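Tubulin-like protein CetZ (Methanosaeta thermophila, PDB 3ZID) binds GTP and probably hydrolyses it, and as a cytoskeletal homologue of tubulin and FtsZ is thought to take part in the control of archaeal cell shape. Local coordinates at residues N21-G26 and R200-I205; D102-F107 and L213-L218; I205-S210 and G306-K311; A248-S253 and A273-Q278. All blocks are in the same frame, centred on the assembly; numbering follows the deposited sequence.

Interaction 1. Residues N21-G26 and R200-I205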
loop_
_atom_site.group_PDB
_atom_site.type_symbol
_atom_site.label_atom_id
_atom_site.label_comp_id
_atom_site.label_asym_id
_atom_site.label_seq_id
_atom_site.Cartn_x
_atom_site.Cartn_y
_atom_site.Cartn_z
ATOM N N ASN A 21 -3.261 -11.141 -10.195
ATOM C CA ASN A 21 -3.251 -12.326 -11.039
ATOM C C ASN A 21 -4.561 -12.493 -11.799
ATOM O O ASN A 21 -4.566 -12.869 -12.983
ATOM C CB ASN A 21 -2.944 -13.578 -10.207
ATOM C CG ASN A 21 -1.475 -13.672 -9.825
ATOM O OD1 ASN A 21 -0.606 -13.278 -10.593
ATOM N ND2 ASN A 21 -1.197 -14.171 -8.628
ATOM N N ARG A 22 -5.665 -12.198 -11.118
ATOM C CA ARG A 22 -6.987 -12.259 -11.726
ATOM C C ARG A 22 -7.028 -11.390 -12.987
ATOM O O ARG A 22 -7.289 -11.873 -14.094
ATOM C CB ARG A 22 -8.067 -11.799 -10.735
ATOM C CG ARG A 22 -9.495 -12.089 -11.215
ATOM C CD ARG A 22 -10.549 -11.462 -10.303
ATOM N NE ARG A 22 -10.576 -10.005 -10.437
ATOM C CZ ARG A 22 -10.414 -9.151 -9.434
ATOM N NH1 ARG A 22 -10.195 -9.597 -8.190
ATOM N NH2 ARG A 22 -10.469 -7.848 -9.675
ATOM N N GLN A 23 -6.706 -10.116 -12.811
ATOM C CA GLN A 23 -6.807 -9.143 -13.878
ATOM C C GLN A 23 -5.765 -9.380 -14.961
ATOM O O GLN A 23 -5.994 -9.059 -16.135
ATOM C CB GLN A 23 -6.687 -7.735 -13.306
ATOM C CG GLN A 23 -7.778 -7.421 -12.307
ATOM C CD GLN A 23 -7.723 -6.002 -11.821
ATOM O OE1 GLN A 23 -7.093 -5.138 -12.436
ATOM N NE2 GLN A 23 -8.331 -5.762 -10.672
ATOM N N ALA A 24 -4.627 -9.945 -14.556
ATOM C CA ALA A 24 -3.519 -10.236 -15.468
ATOM C C ALA A 24 -3.898 -11.271 -16.521
ATOM O O ALA A 24 -3.400 -11.228 -17.654
ATOM C CB ALA A 24 -2.280 -10.697 -14.680
ATOM N N PHE A 25 -4.765 -12.208 -16.143
ATOM C CA PHE A 25 -5.298 -13.199 -17.084
ATOM C C PHE A 25 -6.044 -12.545 -18.248
ATOM O O PHE A 25 -5.973 -13.014 -19.383
ATOM C CB PHE A 25 -6.219 -14.199 -16.385
ATOM C CG PHE A 25 -5.525 -15.072 -15.389
ATOM C CD1 PHE A 25 -4.146 -15.190 -15.393
ATOM C CD2 PHE A 25 -6.253 -15.794 -14.458
ATOM C CE1 PHE A 25 -3.504 -16.003 -14.478
ATOM C CE2 PHE A 25 -5.619 -16.610 -13.540
ATOM C CZ PHE A 25 -4.243 -16.715 -13.551
ATOM N N GLY A 26 -6.763 -11.467 -17.959
ATOM C CA GLY A 26 -7.500 -10.752 -18.983
ATOM C C GLY A 26 -6.567 -9.969 -19.886
ATOM O O GLY A 26 -6.772 -9.899 -21.098
ATOM N N ARG A 200 -4.514 -0.361 -10.839
ATOM C CA ARG A 200 -3.505 0.676 -10.907
ATOM C C ARG A 200 -2.088 0.128 -11.030
ATOM O O ARG A 200 -1.318 0.649 -11.814
ATOM C CB ARG A 200 -3.629 1.630 -9.716
ATOM C CG ARG A 200 -4.809 2.577 -9.885
ATOM C CD ARG A 200 -5.375 3.062 -8.570
ATOM N NE ARG A 200 -6.808 3.344 -8.678
ATOM C CZ ARG A 200 -7.388 4.438 -8.211
ATOM N NH1 ARG A 200 -6.668 5.386 -7.604
ATOM N NH2 ARG A 200 -8.689 4.597 -8.370
ATOM N N LEU A 201 -1.762 -0.954 -10.319
ATOM C CA LEU A 201 -0.410 -1.513 -10.376
ATOM C C LEU A 201 -0.113 -2.095 -11.756
ATOM O O LEU A 201 0.994 -1.966 -12.278
ATOM C CB LEU A 201 -0.218 -2.613 -9.327
ATOM C CG LEU A 201 -0.122 -2.204 -7.847
ATOM C CD1 LEU A 201 0.054 -3.458 -6.970
ATOM C CD2 LEU A 201 0.999 -1.206 -7.638
ATOM N N LEU A 202 -1.110 -2.781 -12.310
ATOM C CA LEU A 202 -0.985 -3.361 -13.642
ATOM C C LEU A 202 -0.825 -2.286 -14.710
ATOM O O LEU A 202 -0.019 -2.431 -15.627
ATOM C CB LEU A 202 -2.166 -4.277 -13.940
ATOM C CG LEU A 202 -2.019 -5.614 -13.208
ATOM C CD1 LEU A 202 -3.307 -6.411 -13.302
ATOM C CD2 LEU A 202 -0.829 -6.391 -13.805
ATOM N N PHE A 203 -1.565 -1.196 -14.568
ATOM C CA PHE A 203 -1.428 -0.050 -15.463
ATOM C C PHE A 203 0.010 0.495 -15.301
ATOM O O PHE A 203 0.703 0.748 -16.289
ATOM C CB PHE A 203 -2.498 0.999 -15.102
ATOM C CG PHE A 203 -2.609 2.168 -16.061
ATOM C CD1 PHE A 203 -1.771 2.304 -17.145
ATOM C CD2 PHE A 203 -3.586 3.133 -15.861
ATOM C CE1 PHE A 203 -1.893 3.397 -18.018
ATOM C CE2 PHE A 203 -3.715 4.222 -16.718
ATOM C CZ PHE A 203 -2.857 4.354 -17.795
ATOM N N LEU A 204 0.460 0.671 -14.063
ATOM C CA LEU A 204 1.820 1.170 -13.803
ATOM C C LEU A 204 2.918 0.313 -14.467
ATOM O O LEU A 204 3.833 0.833 -15.099
ATOM C CB LEU A 204 2.071 1.261 -12.306
ATOM C CG LEU A 204 3.475 1.689 -11.850
ATOM C CD1 LEU A 204 3.839 3.058 -12.421
ATOM C CD2 LEU A 204 3.567 1.676 -10.310
ATOM N N ILE A 205 2.814 -0.999 -14.310
ATOM C CA ILE A 205 3.756 -1.921 -14.904
ATOM C C ILE A 205 3.725 -1.837 -16.431
ATOM O O ILE A 205 4.764 -1.738 -17.063
ATOM C CB ILE A 205 3.448 -3.351 -14.440
ATOM C CG1 ILE A 205 3.809 -3.503 -12.958
ATOM C CG2 ILE A 205 4.218 -4.371 -15.270
ATOM C CD1 ILE A 205 3.068 -4.627 -12.272
#

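Interaction 2. Residues D102-F107 and L213-L218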
loop_
_atom_site.group_PDB
_atom_site.type_symbol
_atom_site.label_atom_id
_atom_site.label_comp_id
_atom_site.label_asym_id
_atom_site.label_seq_id
_atom_site.Cartn_x
_atom_site.Cartn_y
_atom_site.Cartn_z
ATOM N N ASP A 102 16.695 -12.634 -11.456
ATOM C CA ASP A 102 16.936 -11.230 -11.160
ATOM C C ASP A 102 15.690 -10.421 -11.416
ATOM O O ASP A 102 14.851 -10.804 -12.221
ATOM C CB ASP A 102 18.086 -10.661 -11.997
ATOM C CG ASP A 102 19.444 -10.912 -11.381
ATOM O OD1 ASP A 102 19.522 -11.096 -10.150
ATOM O OD2 ASP A 102 20.439 -10.912 -12.132
ATOM N N PHE A 103 15.571 -9.307 -10.703
ATOM C CA PHE A 103 14.446 -8.399 -10.858
ATOM C C PHE A 103 14.920 -6.974 -10.884
ATOM O O PHE A 103 15.842 -6.609 -10.160
ATOM C CB PHE A 103 13.455 -8.587 -9.722
ATOM C CG PHE A 103 12.917 -9.964 -9.654
ATOM C CD1 PHE A 103 11.983 -10.395 -10.591
ATOM C CD2 PHE A 103 13.390 -10.852 -8.709
ATOM C CE1 PHE A 103 11.498 -11.681 -10.555
ATOM C CE2 PHE A 103 12.910 -12.129 -8.662
ATOM C CZ PHE A 103 11.960 -12.553 -9.593
ATOM N N ASP A 104 14.262 -6.166 -11.705
ATOM C CA ASP A 104 14.548 -4.749 -11.767
ATOM C C ASP A 104 13.592 -3.963 -10.860
ATOM O O ASP A 104 13.898 -2.866 -10.415
ATOM C CB ASP A 104 14.397 -4.274 -13.207
ATOM C CG ASP A 104 15.112 -5.184 -14.201
ATOM O OD1 ASP A 104 16.330 -5.427 -14.029
ATOM O OD2 ASP A 104 14.448 -5.657 -15.149
ATOM N N LEU A 105 12.427 -4.528 -10.606
ATOM C CA LEU A 105 11.368 -3.804 -9.925
ATOM C C LEU A 105 10.630 -4.761 -8.999
ATOM O O LEU A 105 10.164 -5.816 -9.424
ATOM C CB LEU A 105 10.404 -3.212 -10.971
ATOM C CG LEU A 105 9.154 -2.485 -10.482
ATOM C CD1 LEU A 105 9.516 -1.281 -9.631
ATOM C CD2 LEU A 105 8.320 -2.044 -11.689
ATOM N N ILE A 106 10.504 -4.386 -7.738
ATOM C CA ILE A 106 9.873 -5.264 -6.761
ATOM C C ILE A 106 8.779 -4.527 -6.020
ATOM O O ILE A 106 9.009 -3.454 -5.457
ATOM C CB ILE A 106 10.925 -5.851 -5.747
ATOM C CG1 ILE A 106 12.097 -6.522 -6.494
ATOM C CG2 ILE A 106 10.270 -6.837 -4.786
ATOM C CD1 ILE A 106 13.220 -7.095 -5.572
ATOM N N PHE A 107 7.582 -5.091 -6.046
ATOM C CA PHE A 107 6.486 -4.584 -5.234
ATOM C C PHE A 107 6.279 -5.467 -4.034
ATOM O O PHE A 107 6.158 -6.680 -4.174
ATOM C CB PHE A 107 5.199 -4.485 -6.050
ATOM C CG PHE A 107 5.264 -3.444 -7.145
ATOM C CD1 PHE A 107 5.188 -2.090 -6.841
ATOM C CD2 PHE A 107 5.427 -3.819 -8.475
ATOM C CE1 PHE A 107 5.242 -1.103 -7.850
ATOM C CE2 PHE A 107 5.467 -2.855 -9.497
ATOM C CZ PHE A 107 5.397 -1.495 -9.186
ATOM N N LEU A 213 13.379 1.231 -22.969
ATOM C CA LEU A 213 14.473 0.847 -23.844
ATOM C C LEU A 213 15.604 0.309 -22.989
ATOM O O LEU A 213 16.446 -0.466 -23.450
ATOM C CB LEU A 213 14.943 2.065 -24.621
ATOM C CG LEU A 213 15.998 1.887 -25.697
ATOM C CD1 LEU A 213 15.503 0.932 -26.780
ATOM C CD2 LEU A 213 16.329 3.243 -26.290
ATOM N N SER A 214 15.620 0.745 -21.734
ATOM C CA SER A 214 16.620 0.318 -20.769
ATOM C C SER A 214 16.002 0.342 -19.382
ATOM O O SER A 214 15.043 1.067 -19.138
ATOM C CB SER A 214 17.839 1.237 -20.819
ATOM O OG SER A 214 18.612 1.151 -19.631
ATOM N N VAL A 215 16.553 -0.450 -18.474
ATOM C CA VAL A 215 16.098 -0.450 -17.085
ATOM C C VAL A 215 16.258 0.926 -16.411
ATOM O O VAL A 215 15.467 1.280 -15.522
ATOM C CB VAL A 215 16.810 -1.546 -16.259
ATOM C CG1 VAL A 215 18.317 -1.258 -16.163
ATOM C CG2 VAL A 215 16.191 -1.652 -14.896
ATOM N N THR A 216 17.244 1.716 -16.850
ATOM C CA THR A 216 17.404 3.092 -16.351
ATOM C C THR A 216 16.173 3.969 -16.630
ATOM O O THR A 216 16.068 5.095 -16.129
ATOM C CB THR A 216 18.623 3.814 -16.988
ATOM O OG1 THR A 216 18.398 3.967 -18.394
ATOM C CG2 THR A 216 19.915 3.054 -16.748
ATOM N N ASP A 217 15.245 3.450 -17.428
ATOM C CA ASP A 217 14.009 4.154 -17.702
ATOM C C ASP A 217 13.095 4.154 -16.476
ATOM O O ASP A 217 12.065 4.828 -16.474
ATOM C CB ASP A 217 13.277 3.549 -18.899
ATOM C CG ASP A 217 13.823 4.039 -20.221
ATOM O OD1 ASP A 217 14.292 5.198 -20.278
ATOM O OD2 ASP A 217 13.788 3.261 -21.197
ATOM N N LEU A 218 13.458 3.388 -15.445
ATOM C CA LEU A 218 12.730 3.436 -14.170
ATOM C C LEU A 218 13.108 4.668 -13.359
ATOM O O LEU A 218 12.557 4.906 -12.280
ATOM C CB LEU A 218 13.030 2.193 -13.332
ATOM C CG LEU A 218 12.507 0.831 -13.743
ATOM C CD1 LEU A 218 13.089 -0.208 -12.812
ATOM C CD2 LEU A 218 10.993 0.848 -13.615
#

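Interaction 3. Residues I205-S210 and G306-K311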
loop_
_atom_site.group_PDB
_atom_site.type_symbol
_atom_site.label_atom_id
_atom_site.label_comp_id
_atom_site.label_asym_id
_atom_site.label_seq_id
_atom_site.Cartn_x
_atom_site.Cartn_y
_atom_site.Cartn_z
ATOM N N ILE A 205 2.814 -0.999 -14.310
ATOM C CA ILE A 205 3.756 -1.921 -14.904
ATOM C C ILE A 205 3.725 -1.837 -16.431
ATOM O O ILE A 205 4.764 -1.738 -17.063
ATOM C CB ILE A 205 3.448 -3.351 -14.440
ATOM C CG1 ILE A 205 3.809 -3.503 -12.958
ATOM C CG2 ILE A 205 4.218 -4.371 -15.270
ATOM C CD1 ILE A 205 3.068 -4.627 -12.272
ATOM N N GLU A 206 2.526 -1.832 -17.006
ATOM C CA GLU A 206 2.353 -1.670 -18.458
ATOM C C GLU A 206 3.010 -0.389 -18.982
ATOM O O GLU A 206 3.768 -0.420 -19.943
ATOM C CB GLU A 206 0.867 -1.699 -18.829
ATOM C CG GLU A 206 0.618 -1.767 -20.338
ATOM C CD GLU A 206 -0.810 -2.146 -20.690
ATOM O OE1 GLU A 206 -1.751 -1.524 -20.152
ATOM O OE2 GLU A 206 -0.983 -3.070 -21.512
ATOM N N ALA A 207 2.730 0.724 -18.321
ATOM C CA ALA A 207 3.307 2.008 -18.671
ATOM C C ALA A 207 4.826 1.944 -18.628
ATOM O O ALA A 207 5.491 2.335 -19.587
ATOM C CB ALA A 207 2.811 3.091 -17.724
ATOM N N LEU A 208 5.378 1.451 -17.523
ATOM C CA LEU A 208 6.836 1.352 -17.393
ATOM C C LEU A 208 7.442 0.433 -18.449
ATOM O O LEU A 208 8.543 0.678 -18.942
ATOM C CB LEU A 208 7.239 0.884 -15.987
ATOM C CG LEU A 208 6.922 1.837 -14.828
ATOM C CD1 LEU A 208 7.127 1.185 -13.450
ATOM C CD2 LEU A 208 7.736 3.107 -14.926
ATOM N N ASP A 209 6.709 -0.608 -18.826
ATOM C CA ASP A 209 7.254 -1.574 -19.759
ATOM C C ASP A 209 7.179 -1.188 -21.222
ATOM O O ASP A 209 8.033 -1.574 -22.003
ATOM C CB ASP A 209 6.548 -2.917 -19.622
ATOM C CG ASP A 209 7.336 -4.038 -20.249
ATOM O OD1 ASP A 209 8.573 -3.896 -20.374
ATOM O OD2 ASP A 209 6.710 -5.021 -20.701
ATOM N N SER A 210 6.207 -0.369 -21.581
ATOM C CA SER A 210 5.971 -0.093 -22.992
ATOM C C SER A 210 6.892 0.995 -23.526
ATOM O O SER A 210 7.270 0.973 -24.685
ATOM C CB SER A 210 4.509 0.317 -23.197
ATOM O OG SER A 210 4.252 1.570 -22.600
ATOM N N GLY A 306 4.005 10.580 -19.536
ATOM C CA GLY A 306 4.205 9.504 -20.474
ATOM C C GLY A 306 2.927 9.314 -21.272
ATOM O O GLY A 306 1.836 9.416 -20.737
ATOM N N ILE A 307 3.063 9.053 -22.562
ATOM C CA ILE A 307 1.912 8.714 -23.374
ATOM C C ILE A 307 2.074 7.279 -23.866
ATOM O O ILE A 307 3.152 6.892 -24.311
ATOM C CB ILE A 307 1.742 9.710 -24.520
ATOM C CG1 ILE A 307 1.942 11.127 -23.985
ATOM C CG2 ILE A 307 0.369 9.636 -25.083
ATOM C CD1 ILE A 307 2.189 12.161 -25.057
ATOM N N VAL A 308 1.029 6.466 -23.704
ATOM C CA VAL A 308 1.069 5.094 -24.181
ATOM C C VAL A 308 -0.090 4.868 -25.132
ATOM O O VAL A 308 -1.242 4.971 -24.745
ATOM C CB VAL A 308 0.972 4.059 -23.031
ATOM C CG1 VAL A 308 1.149 2.639 -23.582
ATOM C CG2 VAL A 308 2.026 4.350 -21.964
ATOM N N ILE A 309 0.224 4.545 -26.378
ATOM C CA ILE A 309 -0.802 4.250 -27.341
ATOM C C ILE A 309 -1.288 2.830 -27.168
ATOM O O ILE A 309 -0.512 1.882 -27.193
ATOM C CB ILE A 309 -0.306 4.496 -28.762
ATOM C CG1 ILE A 309 0.221 5.931 -28.847
ATOM C CG2 ILE A 309 -1.443 4.194 -29.787
ATOM C CD1 ILE A 309 0.832 6.281 -30.142
ATOM N N LYS A 310 -2.586 2.692 -26.980
ATOM C CA LYS A 310 -3.185 1.389 -26.836
ATOM C C LYS A 310 -4.667 1.599 -27.066
ATOM O O LYS A 310 -5.273 2.493 -26.466
ATOM C CB LYS A 310 -2.929 0.825 -25.430
ATOM C CG LYS A 310 -3.453 -0.585 -25.228
ATOM C CD LYS A 310 -3.438 -0.957 -23.738
ATOM C CE LYS A 310 -4.050 -2.328 -23.463
ATOM N NZ LYS A 310 -4.164 -2.583 -21.994
ATOM N N LYS A 311 -5.247 0.777 -27.931
ATOM C CA LYS A 311 -6.652 0.911 -28.304
ATOM C C LYS A 311 -7.609 0.987 -27.117
ATOM O O LYS A 311 -7.660 0.090 -26.277
ATOM C CB LYS A 311 -7.073 -0.221 -29.254
ATOM C CG LYS A 311 -8.514 -0.102 -29.756
ATOM C CD LYS A 311 -8.801 -1.088 -30.882
ATOM C CE LYS A 311 -10.216 -0.926 -31.452
ATOM N NZ LYS A 311 -10.427 0.420 -32.068
HETATM O O HOH W 1 4.991 4.032 -24.644
#

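Interaction 4. Residues A248-S253 and A273-Q278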
loop_
_atom_site.group_PDB
_atom_site.type_symbol
_atom_site.label_atom_id
_atom_site.label_comp_id
_atom_site.label_asym_id
_atom_site.label_seq_id
_atom_site.Cartn_x
_atom_site.Cartn_y
_atom_site.Cartn_z
ATOM N N ALA A 248 -9.938 16.669 -18.553
ATOM C CA ALA A 248 -10.801 16.188 -17.494
ATOM C C ALA A 248 -10.264 14.877 -16.954
ATOM O O ALA A 248 -10.275 14.640 -15.749
ATOM C CB ALA A 248 -12.226 16.024 -17.972
ATOM N N ALA A 249 -9.796 14.026 -17.857
ATOM C CA ALA A 249 -9.215 12.766 -17.446
ATOM C C ALA A 249 -8.007 13.024 -16.536
ATOM O O ALA A 249 -7.898 12.386 -15.511
ATOM C CB ALA A 249 -8.856 11.902 -18.641
ATOM N N ILE A 250 -7.111 13.954 -16.890
ATOM C CA ILE A 250 -5.947 14.272 -16.054
ATOM C C ILE A 250 -6.347 14.806 -14.695
ATOM O O ILE A 250 -5.880 14.290 -13.682
ATOM C CB ILE A 250 -4.964 15.248 -16.706
ATOM C CG1 ILE A 250 -4.229 14.542 -17.839
ATOM C CG2 ILE A 250 -3.949 15.742 -15.664
ATOM C CD1 ILE A 250 -3.358 15.462 -18.675
ATOM N N LYS A 251 -7.263 15.769 -14.644
ATOM C CA LYS A 251 -7.769 16.312 -13.364
ATOM C C LYS A 251 -8.435 15.291 -12.445
ATOM O O LYS A 251 -8.205 15.304 -11.246
ATOM C CB LYS A 251 -8.780 17.439 -13.631
ATOM C CG LYS A 251 -9.492 17.901 -12.359
ATOM C CD LYS A 251 -10.353 19.153 -12.565
ATOM C CE LYS A 251 -10.999 19.577 -11.238
ATOM N NZ LYS A 251 -11.615 20.943 -11.277
ATOM N N ASN A 252 -9.289 14.441 -13.011
ATOM C CA ASN A 252 -10.041 13.437 -12.248
ATOM C C ASN A 252 -9.193 12.337 -11.567
ATOM O O ASN A 252 -9.619 11.724 -10.599
ATOM C CB ASN A 252 -11.061 12.784 -13.159
ATOM C CG ASN A 252 -12.228 13.672 -13.422
ATOM O OD1 ASN A 252 -12.456 14.628 -12.691
ATOM N ND2 ASN A 252 -12.923 13.428 -14.527
ATOM N N SER A 253 -8.024 12.048 -12.136
ATOM C CA SER A 253 -7.030 11.127 -11.563
ATOM C C SER A 253 -6.231 11.799 -10.467
ATOM O O SER A 253 -5.485 11.133 -9.752
ATOM C CB SER A 253 -6.065 10.615 -12.622
ATOM O OG SER A 253 -5.141 11.642 -12.940
ATOM N N ALA A 273 5.051 14.330 -9.403
ATOM C CA ALA A 273 4.094 13.418 -10.020
ATOM C C ALA A 273 4.582 12.868 -11.372
ATOM O O ALA A 273 5.398 13.483 -12.060
ATOM C CB ALA A 273 2.740 14.090 -10.177
ATOM N N MET A 274 4.114 11.668 -11.697
ATOM C CA MET A 274 4.261 11.093 -13.023
ATOM C C MET A 274 2.834 10.870 -13.536
ATOM O O MET A 274 2.030 10.204 -12.885
ATOM C CB MET A 274 5.033 9.772 -12.975
ATOM C CG MET A 274 5.325 9.148 -14.358
ATOM S SD MET A 274 6.354 7.660 -14.230
ATOM C CE MET A 274 5.295 6.569 -13.311
ATOM N N ILE A 275 2.492 11.496 -14.657
ATOM C CA ILE A 275 1.170 11.329 -15.256
ATOM C C ILE A 275 1.289 10.508 -16.542
ATOM O O ILE A 275 2.031 10.884 -17.437
ATOM C CB ILE A 275 0.514 12.695 -15.596
ATOM C CG1 ILE A 275 0.544 13.654 -14.400
ATOM C CG2 ILE A 275 -0.898 12.501 -16.114
ATOM C CD1 ILE A 275 -0.265 13.219 -13.232
ATOM N N VAL A 276 0.586 9.386 -16.623
ATOM C CA VAL A 276 0.616 8.540 -17.806
ATOM C C VAL A 276 -0.753 8.570 -18.456
ATOM O O VAL A 276 -1.754 8.304 -17.800
ATOM C CB VAL A 276 0.970 7.061 -17.468
ATOM C CG1 VAL A 276 1.042 6.214 -18.754
ATOM C CG2 VAL A 276 2.274 6.990 -16.722
ATOM N N ILE A 277 -0.787 8.941 -19.735
ATOM C CA ILE A 277 -2.015 8.947 -20.525
ATOM C C ILE A 277 -1.977 7.787 -21.505
ATOM O O ILE A 277 -1.020 7.633 -22.270
ATOM C CB ILE A 277 -2.165 10.230 -21.371
ATOM C CG1 ILE A 277 -1.788 11.467 -20.565
ATOM C CG2 ILE A 277 -3.596 10.336 -21.936
ATOM C CD1 ILE A 277 -2.908 11.958 -19.726
ATOM N N GLN A 278 -3.011 6.966 -21.472
ATOM C CA GLN A 278 -3.068 5.803 -22.336
ATOM C C GLN A 278 -4.377 5.779 -23.094
ATOM O O GLN A 278 -5.431 5.987 -22.503
ATOM C CB GLN A 278 -2.940 4.531 -21.503
ATOM C CG GLN A 278 -2.977 3.252 -22.311
ATOM C CD GLN A 278 -2.780 2.024 -21.431
ATOM O OE1 GLN A 278 -3.586 1.732 -20.558
ATOM N NE2 GLN A 278 -1.675 1.329 -21.640
#

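Interaction 1. Residues N21-G26 and R200-I205
The amide of Gln23 is the flat group that meets the partner helix. Its OE1 lies 4.1 Å from Leu202 CD1, a loose polar-to-methyl contact. Its NE2 is turned to a different partner and donates a hydrogen bond to the backbone O of Thr195, about two turns before Leu202 on the same helix. A second flat group, the Phe25 ring, sits on helix 10-30 away from this contact. On one face it carries Asn21 O, 3.3 Å above the plane and over the ring centre.

The contact itself is narrow and apolar. Leu202 CD1 reaches over the base of the Gln23 side chain and comes to 3.6 Å from Gln23 CB. The same methyl lies 4.0 Å from Ala24 N, so a single branch of one leucine does the touching. Gln23 holds CG beside its own backbone N (chi1 -61°) and runs extended beyond it. This carries the amide past the leucine to Thr195. Arg22 NH2 hydrogen-bonds to the hydroxyl of that same threonine, which is therefore gripped at two oxygens by neighbouring residues of helix 10-30.

Asn194, a GTP-binding residue, has its side chain about 7 Å from that of Gln23. The arrangement is that of the tubulin/FtsZ fold, in which the first helix of the GTPase domain packs beside the long central helix, here 186-210.

Interaction 2. Residues D102-F107 and L213-L218
Val215 and Leu218 rest on Asp104 and Leu105, at the start of a strand of the Rossmann-like GTPase sheet. The loop that carries the first pair follows the central helix 186-210. By position it probably corresponds to the T7 loop of tubulin and FtsZ, which in filaments of those relatives approaches the nucleotide of the next subunit.

In the first shell, Val215 CG2 lies 3.6 Å from Asp104 CB and also covers the carboxylate carbon CG. Val215 keeps CG1 in the position between its backbone N and carbonyl carbon (chi1 65°), and this turns CG2 to the aspartate. Leu218 CD1 comes to 3.7 Å from Asp104 O. The other methyl, Leu218 CD2, makes a looser contact with Leu105 CD2 at 4.4 Å.

Further out, the polar end of Asp104 is held from the neighbouring strand: OD2 accepts a hydrogen bond from Asn3 N. Leu208 of the central helix touches both Leu105 and Leu218 and closes the apolar group.

The loop is braced from within. Ser214 OG and Thr216 OG1 are hydrogen-bonded at 3.1 Å. Two backbone amides share Asp217 OD2. Leu213 N meets it nearly along its C-O axis, at 2.7 Å and with an almost straight angle of 178°. Ser214 N is 3.2 Å from the same OD2 and arrives from above the carboxylate plane, 50° out of it.

Interaction 3. Residues I205-S210 and G306-K311
The helix and the strand come nearest at Ala207 and Val308, whose CA atoms are 6.7 Å apart. Three contacts join them.

At the middle, Val308 points its side chain to the helix, and its CG2 lies 4.5 Å from Ala207 CB. The two methyls of Val308 also cradle the serine hydroxyl one turn on: Ser210 OG is 3.4 Å from Val308 CG1 and slightly farther from CG2. A water lies 3.3 Å from Ser210 OG and donates a weak hydrogen bond to Ile307 O.

The third contact is ionic. The Lys310 chain is extended throughout, starting with CG opposite the backbone N (chi1 -176°), and crosses the Glu206 side chain at about a right angle. Its NZ bridges the carboxylate at 3.2 Å from Glu206 OE1 and 3.3 Å from Glu206 OE2. Both oxygens use their syn lone pairs, so the ammonium group sits in the fork between them. Glu206 OE1 also accepts a weak hydrogen bond from Gln278 NE2. With an alanine at Glu206, Lys310 would probably lose its carboxylate mate and its long chain would be freer to swing.

Strand 302-309 is an outermost strand of the four-stranded mixed sheet, next to strand 270-279. Val276 of that neighbour touches both Ala207 and Val308. On another side of the helix, Ile205 and Leu208 pack on strand 105-111 of the GTPase domain.

Interaction 4. Residues A248-S253 and A273-Q278
Ile250 reaches from helix 246-252 to two isoleucines of strand 270-279. Its CB is still remote, 4.9 Å from Ile277 CD1. The branch then leaves with CG1 beside the backbone N (chi1 -71°), which brings it round to the strand. CG1 does most of the touching. It meets Ile277 CD1 at 3.5 Å, tighter than usual for two carbons, and Ile275 CG2 at 4.3 Å. At the tip, Ile250 CD1 lies 3.7 Å from the same Ile277 CD1. The two side chains cross at about a right angle, and the Ile277 methyl sits against both outer carbons of the Ile250 branch.

Helix 286-296 adds to the packing: Ile293 and Leu296 touch Ile250, and Leu296 also touches Ile275. Three residues on, Ser253 OG donates a 2.8 Å hydrogen bond to Ile250 O and so gives that carbonyl a partner.

The contact joins a helix to one face of the C-terminal mixed sheet. Across the sheet, Val276 faces the central helix 186-210. Between the two segments the touching atoms are all side-chain carbons in buried residues. The contact therefore rests on close fit and exclusion of water, with no charge or directional bond to set it.

Helix 186-210 ties the set together. Interactions 1 and 3 use successive parts of it, share Ile205 and have centres 13 Å apart. Interaction 1 is the one nearest the nucleotide: the Gln23 side chain is about 12 Å from the bound GDP, while the other three lie away from the annotated sites. Phe107 of interaction 2 packs on the helix, with its CZ 3.8 Å from Leu204 CD2. Leu208 CD1 joins interactions 2 and 3, 3.9 Å from Leu105 CD2. Interactions 3 and 4 meet in the sheet, where Val308 N is 2.8 Å from Ile277 O. Interactions 2 and 4 do not touch; their nearest atoms are about 7 Å apart.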